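Local coordinates for single-strand DNA-binding protein (PDB 3BTP) that binds single-stranded but not double-stranded DNA regardless of its sequence and mediates nuclear uptake of single-stranded copies of the transferred T-DNA, at residues L164-I169 with Q193-V198; P261-K266 with T303-K308. All coordinates share one frame; numbering follows the deposited sequence.

In the fold
Two ways of tying distant sequence together appear in one half of this chain. From the N terminus, contact 1 comes first: 164-169, on helix 162-167 and just beyond it, meets the middle of the long helix 186-206, closing a loop of 23 residues. Contact 2 opens only after that loop is shut. It pairs strand 263-266 with strand 304-308 around a 36-residue excursion that holds strand 272-275 and helix 288-299. The two closures therefore follow one another in series, neither crossing nor nesting. The centres of contact 1 and contact 2 lie about 25 Å apart. Contact 1 joins helix 162-167 and the residues that follow it to helix 186-206, whereas contact 2 forms the middle of a four-stranded antiparallel sheet.

Contact 1 of 2, residues L164-I169 with Q193-V198; sequences LAFERI and QYKLEV
K195 reaches across to F166, E167 and I169, and its side chain can be read atom by atom. CB sits over one face of the F166 ring, 4.1 Å from the centroid, in a CH-pi contact; F166 CG stands anti to its backbone N (chi1 -173°), and the ring beyond it offers that face. The ring is also bordered by F192 and, edge-to-face, by W199. CG of K195 then packs on I169 CB at 4.0 Å, and CD passes F166 O. The chain runs extended beyond CG, carrying CE past I169 O and NZ to three oxygens. K195 NZ forms a salt bridge with E167 OE1 at 2.7 Å, meeting that oxygen nearly head-on, and donates to the backbone E167 O at 2.8 Å, from 30° out of the carbonyl plane. A weak bond to I169 O, 2.9 Å from NZ, completes the grip. Beside this, I169 CG2 touches V198 CG1 at 3.9 Å and Y194 CE2 at 4.2 Å. The arrangement joins helix 162-167 and the residues that follow it to helix 186-206 through a lysine ammonium held by one carboxylate and two backbone carbonyls, oxygens that would be expected to favour its positive charge.

Contact 2 of 2, residues P261-K266 with T303-K308; sequences PDILIK and TEIKLK
T303 precedes the ladder and makes a close methyl contact: its CG2 lies 3.4 Å from I265 CG2, tighter than usual for two carbons, while OG1 bonds to G300 O. E304 pairs with K266 through both backbone groups. Its extended side chain lies alongside that of K266, which bends at chi3 (78°) to set CE 3.5 Å from E304 OE1; K266 NZ makes a weak, 3.4 Å salt bridge to E304 OE1 and has its stronger partner in D115. The same E304 OE1 takes K306 NZ at 2.6 Å, from 48° above the carboxylate plane, and R153 as well; three cations sharing one oxygen would be expected to stabilise its negative charge. Next, I305 turns to the other face, where CG2 meets I265 CD1 at 4.1 Å; helix 288-299 covers I265 there. K306 and L264 exchange two backbone hydrogen bonds, K306 N to L264 O at 2.8 Å, and their CB atoms pack together. L307 CD1 then rests 3.8 Å from I263 CG1. Finally K308 N donates a hydrogen bond to D262 O, and K308 CD packs on P261 O. Here is a regular antiparallel ladder at the centre of a four-stranded sheet, with a classic beta bulge where D262 and I263 face S275.

Contact 1 of 2, residues L164-I169 with Q193-V198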
ATOM      1  N   LEU A 164      12.751  -9.189  -2.507  1.00 19.91           N
ATOM      2  CA  LEU A 164      11.548  -8.387  -2.737  1.00 19.01           C
ATOM      3  C   LEU A 164      11.763  -7.117  -3.528  1.00 19.18           C
ATOM      4  O   LEU A 164      10.956  -6.795  -4.318  1.00 20.84           O
ATOM      5  CB  LEU A 164      10.863  -8.074  -1.386  1.00 18.20           C
ATOM      6  CG  LEU A 164      10.449  -9.311  -0.549  1.00 18.54           C
ATOM      7  CD1 LEU A 164       9.797  -8.865   0.721  1.00 16.43           C
ATOM      8  CD2 LEU A 164       9.568 -10.330  -1.227  1.00 17.48           C
ATOM      9  N   ALA A 165      12.829  -6.361  -3.276  1.00 19.23           N
ATOM     10  CA  ALA A 165      13.150  -5.238  -4.119  1.00 19.52           C
ATOM     11  C   ALA A 165      13.285  -5.632  -5.570  1.00 18.72           C
ATOM     12  O   ALA A 165      12.844  -4.899  -6.456  1.00 19.31           O
ATOM     13  CB  ALA A 165      14.503  -4.437  -3.583  1.00 19.53           C
ATOM     14  N   PHE A 166      13.945  -6.768  -5.828  1.00 19.84           N
ATOM     15  CA  PHE A 166      14.106  -7.283  -7.185  1.00 18.97           C
ATOM     16  C   PHE A 166      12.748  -7.562  -7.861  1.00 21.27           C
ATOM     17  O   PHE A 166      12.478  -7.088  -8.972  1.00 21.78           O
ATOM     18  CB  PHE A 166      14.938  -8.563  -7.152  1.00 17.61           C
ATOM     19  CG  PHE A 166      15.301  -9.086  -8.561  1.00 20.24           C
ATOM     20  CD1 PHE A 166      16.400  -8.605  -9.258  1.00 21.23           C
ATOM     21  CD2 PHE A 166      14.567 -10.059  -9.152  1.00 20.01           C
ATOM     22  CE1 PHE A 166      16.684  -9.078 -10.551  1.00 21.92           C
ATOM     23  CE2 PHE A 166      14.865 -10.520 -10.419  1.00 19.00           C
ATOM     24  CZ  PHE A 166      15.913 -10.016 -11.106  1.00 18.46           C
ATOM     25  N   GLU A 167      11.897  -8.361  -7.216  1.00 21.57           N
ATOM     26  CA  GLU A 167      10.585  -8.703  -7.815  1.00 23.77           C
ATOM     27  C   GLU A 167       9.656  -7.496  -7.927  1.00 24.17           C
ATOM     28  O   GLU A 167       8.738  -7.493  -8.759  1.00 26.78           O
ATOM     29  CB  GLU A 167       9.908  -9.897  -7.086  1.00 22.13           C
ATOM     30  CG  GLU A 167      10.643 -11.235  -7.469  1.00 26.57           C
ATOM     31  CD  GLU A 167      10.598 -11.521  -9.015  1.00 27.42           C
ATOM     32  OE1 GLU A 167       9.806 -10.855  -9.740  1.00 31.36           O
ATOM     33  OE2 GLU A 167      11.295 -12.413  -9.522  1.00 26.44           O
ATOM     34  N   ARG A 168       9.873  -6.485  -7.110  1.00 23.59           N
ATOM     35  CA  ARG A 168       9.077  -5.250  -7.195  1.00 24.71           C
ATOM     36  C   ARG A 168       9.366  -4.442  -8.475  1.00 24.26           C
ATOM     37  O   ARG A 168       8.572  -3.580  -8.869  1.00 24.11           O
ATOM     38  CB  ARG A 168       9.262  -4.404  -5.908  1.00 23.66           C
ATOM     39  CG  ARG A 168       8.877  -2.904  -5.956  1.00 26.24           C
ATOM     40  CD  ARG A 168       7.453  -2.789  -5.521  1.00 28.43           C
ATOM     41  NE  ARG A 168       6.692  -1.520  -5.692  1.00 25.68           N
ATOM     42  CZ  ARG A 168       6.099  -1.146  -6.814  1.00 24.73           C
ATOM     43  NH1 ARG A 168       6.296  -1.810  -7.952  1.00 22.26           N
ATOM     44  NH2 ARG A 168       5.329  -0.085  -6.805  1.00 27.30           N
ATOM     45  N   ILE A 169      10.479  -4.718  -9.154  1.00 25.20           N
ATOM     46  CA  ILE A 169      10.658  -4.140 -10.490  1.00 23.79           C
ATOM     47  C   ILE A 169       9.510  -4.635 -11.373  1.00 25.51           C
ATOM     48  O   ILE A 169       9.194  -5.852 -11.421  1.00 26.18           O
ATOM     49  CB  ILE A 169      12.041  -4.392 -11.132  1.00 25.06           C
ATOM     50  CG1 ILE A 169      13.227  -3.866 -10.233  1.00 24.79           C
ATOM     51  CG2 ILE A 169      12.061  -3.746 -12.570  1.00 21.93           C
ATOM     52  CD1 ILE A 169      14.640  -4.715 -10.293  1.00 18.60           C
ATOM     53  N   GLN A 193      15.555 -11.536 -16.923  1.00 32.01           N
ATOM     54  CA  GLN A 193      16.616 -10.846 -17.638  1.00 34.15           C
ATOM     55  C   GLN A 193      16.217  -9.396 -17.687  1.00 30.95           C
ATOM     56  O   GLN A 193      17.052  -8.528 -17.483  1.00 31.24           O
ATOM     57  CB  GLN A 193      16.876 -11.424 -19.089  1.00 34.24           C
ATOM     58  CG  GLN A 193      17.588 -12.760 -19.157  1.00 38.63           C
ATOM     59  CD  GLN A 193      17.781 -13.360 -20.629  1.00 40.89           C
ATOM     60  OE1 GLN A 193      16.949 -13.161 -21.572  1.00 46.04           O
ATOM     61  NE2 GLN A 193      18.897 -14.097 -20.799  1.00 45.71           N
ATOM     62  N   TYR A 194      14.945  -9.109 -17.943  1.00 29.96           N
ATOM     63  CA  TYR A 194      14.513  -7.689 -17.881  1.00 29.01           C
ATOM     64  C   TYR A 194      14.790  -7.026 -16.502  1.00 28.55           C
ATOM     65  O   TYR A 194      15.372  -5.928 -16.419  1.00 29.32           O
ATOM     66  CB  TYR A 194      13.031  -7.491 -18.264  1.00 28.97           C
ATOM     67  CG  TYR A 194      12.661  -6.007 -18.115  1.00 30.53           C
ATOM     68  CD1 TYR A 194      12.855  -5.108 -19.166  1.00 30.16           C
ATOM     69  CD2 TYR A 194      12.210  -5.494 -16.877  1.00 30.96           C
ATOM     70  CE1 TYR A 194      12.525  -3.714 -19.035  1.00 30.38           C
ATOM     71  CE2 TYR A 194      11.889  -4.122 -16.709  1.00 31.28           C
ATOM     72  CZ  TYR A 194      12.061  -3.243 -17.782  1.00 32.41           C
ATOM     73  OH  TYR A 194      11.761  -1.905 -17.606  1.00 33.09           O
ATOM     74  N   LYS A 195      14.321  -7.662 -15.414  1.00 27.52           N
ATOM     75  CA  LYS A 195      14.559  -7.105 -14.045  1.00 26.08           C
ATOM     76  C   LYS A 195      16.063  -7.069 -13.667  1.00 25.84           C
ATOM     77  O   LYS A 195      16.509  -6.143 -12.989  1.00 26.12           O
ATOM     78  CB  LYS A 195      13.712  -7.855 -12.989  1.00 25.18           C
ATOM     79  CG  LYS A 195      12.183  -7.794 -13.223  1.00 23.74           C
ATOM     80  CD  LYS A 195      11.414  -8.416 -12.058  1.00 24.50           C
ATOM     81  CE  LYS A 195      10.003  -8.608 -12.409  1.00 24.96           C
ATOM     82  NZ  LYS A 195       9.122  -8.728 -11.203  1.00 24.73           N
ATOM     83  N   LEU A 196      16.824  -8.099 -14.089  1.00 27.23           N
ATOM     84  CA  LEU A 196      18.302  -8.169 -13.870  1.00 27.15           C
ATOM     85  C   LEU A 196      19.024  -6.935 -14.414  1.00 26.50           C
ATOM     86  O   LEU A 196      19.906  -6.379 -13.738  1.00 26.38           O
ATOM     87  CB  LEU A 196      18.911  -9.475 -14.431  1.00 27.10           C
ATOM     88  CG  LEU A 196      20.393  -9.776 -14.166  1.00 29.32           C
ATOM     89  CD1 LEU A 196      20.655  -9.993 -12.636  1.00 32.04           C
ATOM     90  CD2 LEU A 196      20.958 -10.976 -15.006  1.00 27.97           C
ATOM     91  N   GLU A 197      18.603  -6.419 -15.570  1.00 27.26           N
ATOM     92  CA  GLU A 197      19.279  -5.221 -16.091  1.00 28.51           C
ATOM     93  C   GLU A 197      18.911  -3.944 -15.356  1.00 26.98           C
ATOM     94  O   GLU A 197      19.712  -3.099 -15.169  1.00 27.20           O
ATOM     95  CB  GLU A 197      19.009  -5.013 -17.559  1.00 30.03           C
ATOM     96  CG  GLU A 197      18.600  -6.209 -18.309  1.00 38.25           C
ATOM     97  CD  GLU A 197      18.850  -5.998 -19.790  1.00 49.42           C
ATOM     98  OE1 GLU A 197      18.176  -5.080 -20.379  1.00 52.03           O
ATOM     99  OE2 GLU A 197      19.757  -6.717 -20.326  1.00 50.86           O
ATOM    100  N   VAL A 198      17.659  -3.795 -14.956  1.00 27.38           N
ATOM    101  CA  VAL A 198      17.259  -2.681 -14.109  1.00 26.12           C
ATOM    102  C   VAL A 198      18.030  -2.769 -12.800  1.00 25.96           C
ATOM    103  O   VAL A 198      18.604  -1.792 -12.347  1.00 26.21           O
ATOM    104  CB  VAL A 198      15.745  -2.709 -13.913  1.00 26.20           C
ATOM    105  CG1 VAL A 198      15.292  -1.554 -13.058  1.00 24.56           C
ATOM    106  CG2 VAL A 198      15.111  -2.648 -15.320  1.00 29.40           C
TER

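Contact 2 of 2, residues P261-K266 with T303-K308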
ATOM      1  N   PRO A 261      13.901  -6.919  13.055  1.00 28.47           N
ATOM      2  CA  PRO A 261      12.942  -6.565  14.119  1.00 27.41           C
ATOM      3  C   PRO A 261      11.679  -5.911  13.547  1.00 25.94           C
ATOM      4  O   PRO A 261      11.586  -5.661  12.329  1.00 27.17           O
ATOM      5  CB  PRO A 261      13.714  -5.579  15.034  1.00 27.35           C
ATOM      6  CG  PRO A 261      15.064  -5.459  14.481  1.00 29.98           C
ATOM      7  CD  PRO A 261      15.040  -5.990  13.014  1.00 27.88           C
ATOM      8  N   ASP A 262      10.715  -5.701  14.426  1.00 23.32           N
ATOM      9  CA  ASP A 262       9.406  -5.251  14.115  1.00 21.61           C
ATOM     10  C   ASP A 262       9.477  -3.781  13.606  1.00 22.09           C
ATOM     11  O   ASP A 262       8.728  -3.381  12.705  1.00 21.91           O
ATOM     12  CB  ASP A 262       8.588  -5.250  15.426  1.00 21.34           C
ATOM     13  CG  ASP A 262       8.573  -6.627  16.160  1.00 23.49           C
ATOM     14  OD1 ASP A 262       8.778  -7.666  15.522  1.00 21.99           O
ATOM     15  OD2 ASP A 262       8.341  -6.682  17.402  1.00 25.09           O
ATOM     16  N   ILE A 263      10.338  -2.976  14.238  1.00 21.99           N
ATOM     17  CA  ILE A 263      10.251  -1.515  14.181  1.00 21.45           C
ATOM     18  C   ILE A 263      11.615  -1.035  13.777  1.00 22.14           C
ATOM     19  O   ILE A 263      12.607  -1.449  14.325  1.00 22.47           O
ATOM     20  CB  ILE A 263       9.827  -0.892  15.513  1.00 21.01           C
ATOM     21  CG1 ILE A 263       8.378  -1.280  15.901  1.00 20.80           C
ATOM     22  CG2 ILE A 263       9.969   0.589  15.480  1.00 20.36           C
ATOM     23  CD1 ILE A 263       8.039  -1.075  17.368  1.00 20.47           C
ATOM     24  N   LEU A 264      11.651  -0.165  12.782  1.00 22.95           N
ATOM     25  CA  LEU A 264      12.855   0.614  12.413  1.00 22.20           C
ATOM     26  C   LEU A 264      12.580   2.120  12.552  1.00 22.73           C
ATOM     27  O   LEU A 264      11.700   2.652  11.906  1.00 22.87           O
ATOM     28  CB  LEU A 264      13.253   0.270  10.949  1.00 20.55           C
ATOM     29  CG  LEU A 264      14.592   0.757  10.307  1.00 21.67           C
ATOM     30  CD1 LEU A 264      14.760   0.066   8.940  1.00 20.45           C
ATOM     31  CD2 LEU A 264      14.626   2.247  10.093  1.00 13.22           C
ATOM     32  N   ILE A 265      13.382   2.827  13.344  1.00 24.64           N
ATOM     33  CA  ILE A 265      13.255   4.264  13.513  1.00 25.18           C
ATOM     34  C   ILE A 265      14.426   4.874  12.758  1.00 26.08           C
ATOM     35  O   ILE A 265      15.554   4.477  12.930  1.00 26.70           O
ATOM     36  CB  ILE A 265      13.430   4.661  15.027  1.00 26.78           C
ATOM     37  CG1 ILE A 265      12.576   3.770  15.975  1.00 27.47           C
ATOM     38  CG2 ILE A 265      13.332   6.246  15.284  1.00 24.35           C
ATOM     39  CD1 ILE A 265      11.124   3.980  15.889  1.00 22.65           C
ATOM     40  N   LYS A 266      14.182   5.862  11.928  1.00 26.78           N
ATOM     41  CA  LYS A 266      15.278   6.502  11.236  1.00 26.36           C
ATOM     42  C   LYS A 266      15.211   7.988  11.594  1.00 28.02           C
ATOM     43  O   LYS A 266      14.306   8.679  11.121  1.00 28.80           O
ATOM     44  CB  LYS A 266      15.151   6.327   9.738  1.00 26.04           C
ATOM     45  CG  LYS A 266      16.352   6.957   8.968  1.00 25.53           C
ATOM     46  CD  LYS A 266      16.509   6.409   7.513  1.00 23.77           C
ATOM     47  CE  LYS A 266      15.555   7.016   6.591  1.00 24.40           C
ATOM     48  NZ  LYS A 266      15.411   8.546   6.533  1.00 22.13           N
ATOM     49  N   THR A 303      11.470  12.463  12.119  1.00 30.76           N
ATOM     50  CA  THR A 303      11.803  11.050  12.279  1.00 29.22           C
ATOM     51  C   THR A 303      10.852  10.124  11.505  1.00 28.33           C
ATOM     52  O   THR A 303       9.680  10.341  11.483  1.00 27.76           O
ATOM     53  CB  THR A 303      11.823  10.659  13.788  1.00 28.95           C
ATOM     54  OG1 THR A 303      12.746  11.523  14.445  1.00 26.72           O
ATOM     55  CG2 THR A 303      12.372   9.234  14.002  1.00 26.97           C
ATOM     56  N   GLU A 304      11.387   9.100  10.859  1.00 26.77           N
ATOM     57  CA  GLU A 304      10.548   8.114  10.144  1.00 25.77           C
ATOM     58  C   GLU A 304      10.403   6.834  10.956  1.00 24.23           C
ATOM     59  O   GLU A 304      11.327   6.399  11.564  1.00 23.07           O
ATOM     60  CB  GLU A 304      11.170   7.812   8.798  1.00 24.99           C
ATOM     61  CG  GLU A 304      10.804   8.861   7.785  1.00 28.59           C
ATOM     62  CD  GLU A 304      11.551   8.718   6.438  1.00 36.97           C
ATOM     63  OE1 GLU A 304      12.130   7.623   6.098  1.00 34.14           O
ATOM     64  OE2 GLU A 304      11.515   9.738   5.708  1.00 35.40           O
ATOM     65  N   ILE A 305       9.239   6.230  10.943  1.00 23.89           N
ATOM     66  CA  ILE A 305       9.059   4.953  11.607  1.00 22.89           C
ATOM     67  C   ILE A 305       8.573   3.965  10.592  1.00 21.99           C
ATOM     68  O   ILE A 305       7.579   4.215   9.955  1.00 22.71           O
ATOM     69  CB  ILE A 305       7.969   5.010  12.776  1.00 24.00           C
ATOM     70  CG1 ILE A 305       8.305   6.109  13.822  1.00 24.17           C
ATOM     71  CG2 ILE A 305       7.856   3.622  13.457  1.00 21.89           C
ATOM     72  CD1 ILE A 305       7.144   6.434  14.714  1.00 22.81           C
ATOM     73  N   LYS A 306       9.268   2.828  10.486  1.00 22.02           N
ATOM     74  CA  LYS A 306       8.898   1.677   9.676  1.00 22.58           C
ATOM     75  C   LYS A 306       8.480   0.517  10.538  1.00 23.43           C
ATOM     76  O   LYS A 306       9.115   0.177  11.551  1.00 22.79           O
ATOM     77  CB  LYS A 306      10.082   1.159   8.838  1.00 20.08           C
ATOM     78  CG  LYS A 306      10.931   2.267   8.351  1.00 18.66           C
ATOM     79  CD  LYS A 306      10.173   3.317   7.475  1.00 14.36           C
ATOM     80  CE  LYS A 306      11.181   4.463   7.115  1.00 18.12           C
ATOM     81  NZ  LYS A 306      10.653   5.454   6.112  1.00 17.28           N
ATOM     82  N   LEU A 307       7.440  -0.124  10.041  1.00 24.01           N
ATOM     83  CA  LEU A 307       6.824  -1.275  10.692  1.00 23.86           C
ATOM     84  C   LEU A 307       6.921  -2.454   9.693  1.00 22.03           C
ATOM     85  O   LEU A 307       6.495  -2.366   8.533  1.00 21.96           O
ATOM     86  CB  LEU A 307       5.406  -0.886  11.030  1.00 23.01           C
ATOM     87  CG  LEU A 307       5.022  -0.164  12.322  1.00 27.19           C
ATOM     88  CD1 LEU A 307       6.116   0.237  13.243  1.00 22.41           C
ATOM     89  CD2 LEU A 307       4.152   0.980  12.024  1.00 28.69           C
ATOM     90  N   LYS A 308       7.530  -3.522  10.159  1.00 20.86           N
ATOM     91  CA  LYS A 308       7.780  -4.701   9.362  1.00 21.24           C
ATOM     92  C   LYS A 308       6.562  -5.525   8.973  1.00 20.81           C
ATOM     93  O   LYS A 308       5.665  -5.783   9.781  1.00 21.05           O
ATOM     94  CB  LYS A 308       8.707  -5.621  10.112  1.00 21.06           C
ATOM     95  CG  LYS A 308       9.251  -6.577   9.153  1.00 21.85           C
ATOM     96  CD  LYS A 308      10.398  -7.366   9.690  1.00 30.53           C
ATOM     97  CE  LYS A 308       9.980  -8.804   9.773  1.00 34.66           C
ATOM     98  NZ  LYS A 308      11.213  -9.550   9.280  1.00 37.76           N
TER